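Local coordinates for enoyl-CoA hydratase (Bacillus halodurans, PDB 3LKE), which probably hydrates the double bond of enoyl-CoA thioesters, as a member of the crotonase-like family, at residues S35-I40 with L87-H92; A106-Y111 with G115-M120. All blocks are in the same frame, centred on the assembly; numbering follows the deposited sequence.

Contact 1 of 2, residues S35-I40 with L87-H92; sequences SLLEAI and LHVLNH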
ATOM      1  N   SER A  35       3.630  33.183  -0.752  1.00 30.43           N
ATOM      2  CA  SER A  35       5.072  33.322  -0.900  1.00 29.04           C
ATOM      3  C   SER A  35       5.720  31.950  -1.018  1.00 30.54           C
ATOM      4  O   SER A  35       6.678  31.749  -1.772  1.00 30.55           O
ATOM      5  CB  SER A  35       5.644  34.085   0.295  1.00 33.47           C
ATOM      6  OG  SER A  35       5.124  35.409   0.327  1.00 34.84           O
ATOM      7  N   LEU A  36       5.180  31.002  -0.266  1.00 29.17           N
ATOM      8  CA  LEU A  36       5.672  29.640  -0.317  1.00 28.49           C
ATOM      9  C   LEU A  36       5.457  29.047  -1.706  1.00 29.21           C
ATOM     10  O   LEU A  36       6.369  28.457  -2.282  1.00 26.78           O
ATOM     11  CB  LEU A  36       4.982  28.797   0.750  1.00 25.85           C
ATOM     12  CG  LEU A  36       5.338  27.315   0.755  1.00 27.18           C
ATOM     13  CD1 LEU A  36       6.835  27.097   0.947  1.00 28.98           C
ATOM     14  CD2 LEU A  36       4.548  26.613   1.839  1.00 31.10           C
ATOM     15  N   LEU A  37       4.256  29.214  -2.245  1.00 27.81           N
ATOM     16  CA  LEU A  37       3.943  28.695  -3.574  1.00 28.98           C
ATOM     17  C   LEU A  37       4.921  29.253  -4.606  1.00 32.41           C
ATOM     18  O   LEU A  37       5.467  28.518  -5.438  1.00 29.70           O
ATOM     19  CB  LEU A  37       2.510  29.061  -3.960  1.00 27.46           C
ATOM     20  CG  LEU A  37       2.020  28.584  -5.327  1.00 28.51           C
ATOM     21  CD1 LEU A  37       2.185  27.066  -5.483  1.00 30.43           C
ATOM     22  CD2 LEU A  37       0.569  28.988  -5.502  1.00 29.93           C
ATOM     23  N   GLU A  38       5.149  30.561  -4.530  1.00 32.29           N
ATOM     24  CA  GLU A  38       6.034  31.252  -5.456  1.00 32.85           C
ATOM     25  C   GLU A  38       7.453  30.685  -5.397  1.00 30.50           C
ATOM     26  O   GLU A  38       8.109  30.508  -6.424  1.00 31.65           O
ATOM     27  CB  GLU A  38       6.030  32.747  -5.117  1.00 36.99           C
ATOM     28  CG  GLU A  38       6.858  33.629  -6.026  1.00 43.73           C
ATOM     29  CD  GLU A  38       6.871  35.079  -5.562  1.00 50.02           C
ATOM     30  OE1 GLU A  38       7.737  35.849  -6.038  1.00 56.86           O
ATOM     31  OE2 GLU A  38       6.022  35.446  -4.715  1.00 48.93           O
ATOM     32  N   ALA A  39       7.914  30.381  -4.189  1.00 30.29           N
ATOM     33  CA  ALA A  39       9.237  29.816  -3.987  1.00 30.36           C
ATOM     34  C   ALA A  39       9.319  28.397  -4.549  1.00 28.99           C
ATOM     35  O   ALA A  39      10.304  28.024  -5.185  1.00 30.70           O
ATOM     36  CB  ALA A  39       9.591  29.820  -2.501  1.00 29.64           C
ATOM     37  N   ILE A  40       8.276  27.609  -4.307  1.00 28.60           N
ATOM     38  CA  ILE A  40       8.233  26.229  -4.787  1.00 30.12           C
ATOM     39  C   ILE A  40       8.289  26.173  -6.312  1.00 30.31           C
ATOM     40  O   ILE A  40       9.050  25.395  -6.891  1.00 32.42           O
ATOM     41  CB  ILE A  40       6.958  25.508  -4.301  1.00 29.49           C
ATOM     42  CG1 ILE A  40       7.021  25.285  -2.787  1.00 25.85           C
ATOM     43  CG2 ILE A  40       6.787  24.185  -5.037  1.00 31.33           C
ATOM     44  CD1 ILE A  40       5.682  24.935  -2.153  1.00 26.23           C
ATOM     45  N   LEU A  87      -7.330  27.805   1.018  1.00 27.43           N
ATOM     46  CA  LEU A  87      -7.255  26.403   0.633  1.00 29.70           C
ATOM     47  C   LEU A  87      -6.654  26.291  -0.755  1.00 27.67           C
ATOM     48  O   LEU A  87      -5.849  25.404  -1.023  1.00 26.46           O
ATOM     49  CB  LEU A  87      -8.639  25.751   0.680  1.00 27.13           C
ATOM     50  CG  LEU A  87      -9.105  25.476   2.108  1.00 28.15           C
ATOM     51  CD1 LEU A  87     -10.556  24.994   2.148  1.00 31.88           C
ATOM     52  CD2 LEU A  87      -8.164  24.464   2.789  1.00 29.51           C
ATOM     53  N   HIS A  88      -7.031  27.217  -1.629  1.00 25.34           N
ATOM     54  CA  HIS A  88      -6.575  27.188  -3.006  1.00 28.16           C
ATOM     55  C   HIS A  88      -5.054  27.317  -3.076  1.00 29.07           C
ATOM     56  O   HIS A  88      -4.383  26.527  -3.739  1.00 28.01           O
ATOM     57  CB  HIS A  88      -7.270  28.297  -3.816  1.00 33.00           C
ATOM     58  CG  HIS A  88      -6.814  28.391  -5.240  1.00 34.40           C
ATOM     59  ND1 HIS A  88      -7.167  27.465  -6.199  1.00 42.96           N
ATOM     60  CD2 HIS A  88      -6.048  29.311  -5.872  1.00 43.70           C
ATOM     61  CE1 HIS A  88      -6.627  27.804  -7.357  1.00 40.03           C
ATOM     62  NE2 HIS A  88      -5.947  28.922  -7.188  1.00 45.75           N
ATOM     63  N   VAL A  89      -4.516  28.318  -2.384  1.00 31.62           N
ATOM     64  CA  VAL A  89      -3.080  28.557  -2.384  1.00 24.59           C
ATOM     65  C   VAL A  89      -2.335  27.414  -1.700  1.00 25.25           C
ATOM     66  O   VAL A  89      -1.349  26.908  -2.221  1.00 24.35           O
ATOM     67  CB  VAL A  89      -2.733  29.901  -1.704  1.00 25.34           C
ATOM     68  CG1 VAL A  89      -1.229  30.116  -1.690  1.00 28.09           C
ATOM     69  CG2 VAL A  89      -3.423  31.053  -2.434  1.00 34.61           C
ATOM     70  N   LEU A  90      -2.822  26.991  -0.540  1.00 25.78           N
ATOM     71  CA  LEU A  90      -2.136  25.930   0.198  1.00 23.02           C
ATOM     72  C   LEU A  90      -2.245  24.575  -0.500  1.00 22.41           C
ATOM     73  O   LEU A  90      -1.298  23.802  -0.484  1.00 24.69           O
ATOM     74  CB  LEU A  90      -2.628  25.853   1.641  1.00 23.66           C
ATOM     75  CG  LEU A  90      -2.359  27.091   2.508  1.00 24.53           C
ATOM     76  CD1 LEU A  90      -2.950  26.912   3.898  1.00 24.78           C
ATOM     77  CD2 LEU A  90      -0.865  27.407   2.587  1.00 24.46           C
ATOM     78  N   ASN A  91      -3.381  24.283  -1.130  1.00 23.44           N
ATOM     79  CA  ASN A  91      -3.457  23.048  -1.918  1.00 24.84           C
ATOM     80  C   ASN A  91      -2.455  23.076  -3.069  1.00 25.84           C
ATOM     81  O   ASN A  91      -1.830  22.066  -3.398  1.00 25.58           O
ATOM     82  CB  ASN A  91      -4.867  22.798  -2.455  1.00 24.15           C
ATOM     83  CG  ASN A  91      -5.829  22.378  -1.380  1.00 26.47           C
ATOM     84  OD1 ASN A  91      -5.425  21.964  -0.284  1.00 24.78           O
ATOM     85  ND2 ASN A  91      -7.125  22.473  -1.681  1.00 27.01           N
ATOM     86  N   HIS A  92      -2.293  24.236  -3.696  1.00 24.92           N
ATOM     87  CA  HIS A  92      -1.302  24.313  -4.758  1.00 25.64           C
ATOM     88  C   HIS A  92       0.120  24.102  -4.263  1.00 24.82           C
ATOM     89  O   HIS A  92       0.920  23.466  -4.945  1.00 26.08           O
ATOM     90  CB  HIS A  92      -1.439  25.594  -5.579  1.00 30.15           C
ATOM     91  CG  HIS A  92      -2.416  25.465  -6.703  1.00 33.31           C
ATOM     92  ND1 HIS A  92      -2.128  24.771  -7.861  1.00 38.25           N
ATOM     93  CD2 HIS A  92      -3.687  25.911  -6.838  1.00 42.85           C
ATOM     94  CE1 HIS A  92      -3.176  24.805  -8.663  1.00 42.74           C
ATOM     95  NE2 HIS A  92      -4.135  25.491  -8.068  1.00 47.30           N
TER

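Contact 2 of 2, residues A106-Y111 with G115-M120; sequences ALINGY and GGFNMM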
ATOM      1  N   ALA A 106      12.111  17.754   3.484  1.00 21.33           N
ATOM      2  CA  ALA A 106      11.662  18.648   4.548  1.00 22.47           C
ATOM      3  C   ALA A 106      12.448  18.387   5.821  1.00 22.29           C
ATOM      4  O   ALA A 106      12.625  17.244   6.234  1.00 22.00           O
ATOM      5  CB  ALA A 106      10.157  18.481   4.792  1.00 25.11           C
ATOM      6  N   LEU A 107      12.955  19.454   6.433  1.00 23.98           N
ATOM      7  CA  LEU A 107      13.712  19.306   7.670  1.00 21.78           C
ATOM      8  C   LEU A 107      12.842  19.801   8.812  1.00 21.33           C
ATOM      9  O   LEU A 107      12.599  21.007   8.917  1.00 24.84           O
ATOM     10  CB  LEU A 107      15.015  20.117   7.599  1.00 21.63           C
ATOM     11  CG  LEU A 107      15.867  19.839   6.360  1.00 21.80           C
ATOM     12  CD1 LEU A 107      17.136  20.700   6.357  1.00 25.50           C
ATOM     13  CD2 LEU A 107      16.227  18.363   6.327  1.00 25.69           C
ATOM     14  N   ILE A 108      12.362  18.873   9.638  1.00 22.74           N
ATOM     15  CA  ILE A 108      11.454  19.214  10.724  1.00 26.52           C
ATOM     16  C   ILE A 108      12.248  19.393  12.007  1.00 21.53           C
ATOM     17  O   ILE A 108      12.601  18.414  12.657  1.00 23.96           O
ATOM     18  CB  ILE A 108      10.397  18.118  10.968  1.00 28.65           C
ATOM     19  CG1 ILE A 108       9.778  17.634   9.647  1.00 27.79           C
ATOM     20  CG2 ILE A 108       9.331  18.620  11.931  1.00 25.98           C
ATOM     21  CD1 ILE A 108       9.083  18.741   8.847  1.00 27.42           C
ATOM     22  N   ASN A 109      12.511  20.646  12.363  1.00 27.16           N
ATOM     23  CA  ASN A 109      13.406  20.942  13.482  1.00 30.82           C
ATOM     24  C   ASN A 109      12.698  20.993  14.833  1.00 31.06           C
ATOM     25  O   ASN A 109      13.212  20.495  15.823  1.00 34.90           O
ATOM     26  CB  ASN A 109      14.173  22.236  13.235  1.00 28.64           C
ATOM     27  CG  ASN A 109      13.256  23.439  13.092  1.00 30.77           C
ATOM     28  OD1 ASN A 109      12.281  23.398  12.355  1.00 28.45           O
ATOM     29  ND2 ASN A 109      13.573  24.515  13.793  1.00 32.65           N
ATOM     30  N   GLY A 110      11.517  21.597  14.860  1.00 30.18           N
ATOM     31  CA  GLY A 110      10.736  21.702  16.080  1.00 29.80           C
ATOM     32  C   GLY A 110       9.323  21.219  15.813  1.00 29.53           C
ATOM     33  O   GLY A 110       9.105  20.395  14.920  1.00 29.46           O
ATOM     34  N   TYR A 111       8.347  21.734  16.553  1.00 26.26           N
ATOM     35  CA  TYR A 111       7.007  21.150  16.424  1.00 27.87           C
ATOM     36  C   TYR A 111       6.377  21.432  15.065  1.00 23.94           C
ATOM     37  O   TYR A 111       6.677  22.428  14.409  1.00 22.38           O
ATOM     38  CB  TYR A 111       6.081  21.508  17.594  1.00 28.73           C
ATOM     39  CG  TYR A 111       5.795  22.974  17.797  1.00 30.08           C
ATOM     40  CD1 TYR A 111       4.883  23.642  16.989  1.00 28.56           C
ATOM     41  CD2 TYR A 111       6.407  23.684  18.825  1.00 31.54           C
ATOM     42  CE1 TYR A 111       4.602  24.972  17.181  1.00 32.17           C
ATOM     43  CE2 TYR A 111       6.127  25.022  19.026  1.00 35.42           C
ATOM     44  CZ  TYR A 111       5.224  25.662  18.197  1.00 33.01           C
ATOM     45  OH  TYR A 111       4.935  26.998  18.370  1.00 36.84           O
ATOM     46  N   GLY A 115      -1.575  20.749   9.355  1.00 20.09           N
ATOM     47  CA  GLY A 115      -1.083  20.981   8.016  1.00 20.63           C
ATOM     48  C   GLY A 115       0.340  21.521   7.999  1.00 22.96           C
ATOM     49  O   GLY A 115       1.016  21.451   6.979  1.00 22.13           O
ATOM     50  N   GLY A 116       0.785  22.083   9.123  1.00 22.19           N
ATOM     51  CA  GLY A 116       2.175  22.505   9.254  1.00 22.48           C
ATOM     52  C   GLY A 116       3.133  21.346   9.029  1.00 24.41           C
ATOM     53  O   GLY A 116       4.266  21.515   8.538  1.00 24.47           O
ATOM     54  N   PHE A 117       2.687  20.150   9.399  1.00 21.85           N
ATOM     55  CA  PHE A 117       3.439  18.951   9.079  1.00 20.91           C
ATOM     56  C   PHE A 117       2.928  18.325   7.788  1.00 22.50           C
ATOM     57  O   PHE A 117       3.713  17.944   6.923  1.00 23.93           O
ATOM     58  CB  PHE A 117       3.354  17.914  10.202  1.00 21.16           C
ATOM     59  CG  PHE A 117       4.051  16.626   9.869  1.00 21.10           C
ATOM     60  CD1 PHE A 117       5.406  16.620   9.589  1.00 22.20           C
ATOM     61  CD2 PHE A 117       3.352  15.437   9.792  1.00 25.14           C
ATOM     62  CE1 PHE A 117       6.067  15.449   9.278  1.00 23.52           C
ATOM     63  CE2 PHE A 117       4.004  14.252   9.480  1.00 25.86           C
ATOM     64  CZ  PHE A 117       5.364  14.261   9.215  1.00 23.01           C
ATOM     65  N   ASN A 118       1.605  18.238   7.651  1.00 20.53           N
ATOM     66  CA  ASN A 118       1.028  17.423   6.577  1.00 20.30           C
ATOM     67  C   ASN A 118       1.410  17.849   5.166  1.00 21.15           C
ATOM     68  O   ASN A 118       1.580  16.991   4.292  1.00 20.35           O
ATOM     69  CB  ASN A 118      -0.492  17.328   6.735  1.00 20.37           C
ATOM     70  CG  ASN A 118      -0.882  16.681   8.045  1.00 21.85           C
ATOM     71  OD1 ASN A 118      -0.141  15.860   8.565  1.00 22.23           O
ATOM     72  ND2 ASN A 118      -2.054  17.031   8.578  1.00 21.62           N
ATOM     73  N   MET A 119       1.554  19.155   4.943  1.00 21.57           N
ATOM     74  CA  MET A 119       2.053  19.649   3.647  1.00 20.80           C
ATOM     75  C   MET A 119       3.378  18.978   3.270  1.00 22.02           C
ATOM     76  O   MET A 119       3.614  18.651   2.104  1.00 23.04           O
ATOM     77  CB  MET A 119       2.176  21.182   3.621  1.00 21.36           C
ATOM     78  CG  MET A 119       0.832  21.892   3.413  1.00 27.30           C
ATOM     79  SD  MET A 119       0.967  23.629   2.886  1.00 25.32           S
ATOM     80  CE  MET A 119       2.755  23.691   2.502  1.00 19.31           C
ATOM     81  N   MET A 120       4.226  18.738   4.264  1.00 22.55           N
ATOM     82  CA  MET A 120       5.545  18.179   3.988  1.00 20.78           C
ATOM     83  C   MET A 120       5.497  16.691   3.639  1.00 20.77           C
ATOM     84  O   MET A 120       6.496  16.123   3.212  1.00 21.87           O
ATOM     85  CB  MET A 120       6.525  18.442   5.139  1.00 19.19           C
ATOM     86  CG  MET A 120       6.746  19.941   5.446  1.00 21.98           C
ATOM     87  SD  MET A 120       7.375  20.917   4.044  1.00 15.00           S
ATOM     88  CE  MET A 120       5.943  21.863   3.606  1.00 27.08           C
TER

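Contact 1 of 2, residues S35-I40 with L87-H92
Leu37 of the 35-40 segment meets both His92 and Val89 of the 87-92 segment, and it is the one residue of 35-40 whose atoms come within 4.5 Å of that segment. Both segments are interior portions of longer helices, 30-45 and 81-98, and their nearest alpha carbons, Leu37 CA and His92 CA, are 6.9 Å apart. Moving along the first segment, Leu36 comes before the contact and its side chain is occupied elsewhere, on Val6 and Ile17 of the sheet and on Met119. At Leu37 the side chain turns to the neighbouring helix: CG lies anti to the backbone N (chi1 -180°), and both methyls pack against the CB of His92. CD1 also rests on the carbonyl of His92, 3.8 Å from its C and 3.9 Å from its O. CD2 lies 3.9 Å from His92 CB and reaches back one turn, where Leu37 CD2 is 4.4 Å from Val89 CG1. The imidazole itself leads away from Leu37. That ring instead sits near His88 of its own helix, its CD2 lying 3.5 Å above the His88 ring plane and offset toward the rim. Further on, Ile40 packs on Glu96 and Ile97, continuing the helix-helix interface one turn later. The pairs that touch across 35-40 and 87-92 are all at van der Waals range and involve no polar bond; between these two segments the contact is therefore one of dispersion, made by a single leucine, and without a directional bond it imposes little orientation.

Contact 2 of 2, residues A106-Y111 with G115-M120
Ala106 and Met120 bring the two backbones nearest, with 6.2 Å between Ala106 CA and Met120 CA, and the gap has widened to 8.2 Å between Ile108 CA and Phe117 CA. The 106-108 residues finish strand 103-108, whereas 115-120 starts as helix and tightens into a 3-10 turn. Two bonds document the change: Met119 N to Gly115 O spans four residues, but Met120 N to Phe117 O, at 2.8 Å, spans three. Strand 103-108, the short strand 111-113 and the glycine-led helix form part of the crotonase core; in relatives the start of this helix supplies a backbone N-H to the oxyanion hole, and the Gly115-Gly116 pair is consistent with that role here. Among the side chains, Ala106 CB abuts the root of Met120, 3.6 Å from its CB and 3.8 Å from its CG. Met120 sets CG beside its backbone N (chi1 -60°) and then bends again at chi2 (-59°), which folds SD back to 3.8 Å from the same Ala106 methyl and lets the chain end lead off. Ile108 CD1 fills the angle between Met120 and Phe117: it is 4.3 Å from Met120 CG, and it meets the phenyl ring at the edge, close to the ring plane. The ring also packs edge-to-face with Phe134 of the smaller sheet.

How the contacts relate
From the N terminus, helix 30-45 comes first; the chain then runs through strand 51-56 and helix 68-76 before helix 81-98 returns to its side, and contact 1 closes this 46-residue excursion. Strand 103-108 follows directly, and contact 2 closes a short loop of the chain, in which strand 111-113 of the smaller sheet intervenes before helix 115-118. The two closures are in series, neither nested nor crossing. Their centres are 15 Å apart, yet they meet through Met119, whose CE lies 3.5 Å from Leu36 CD2. The helix pair of contact 1 is thereby packed onto the helical side of contact 2, which in turn rests on the parallel strands of the six-stranded sheet.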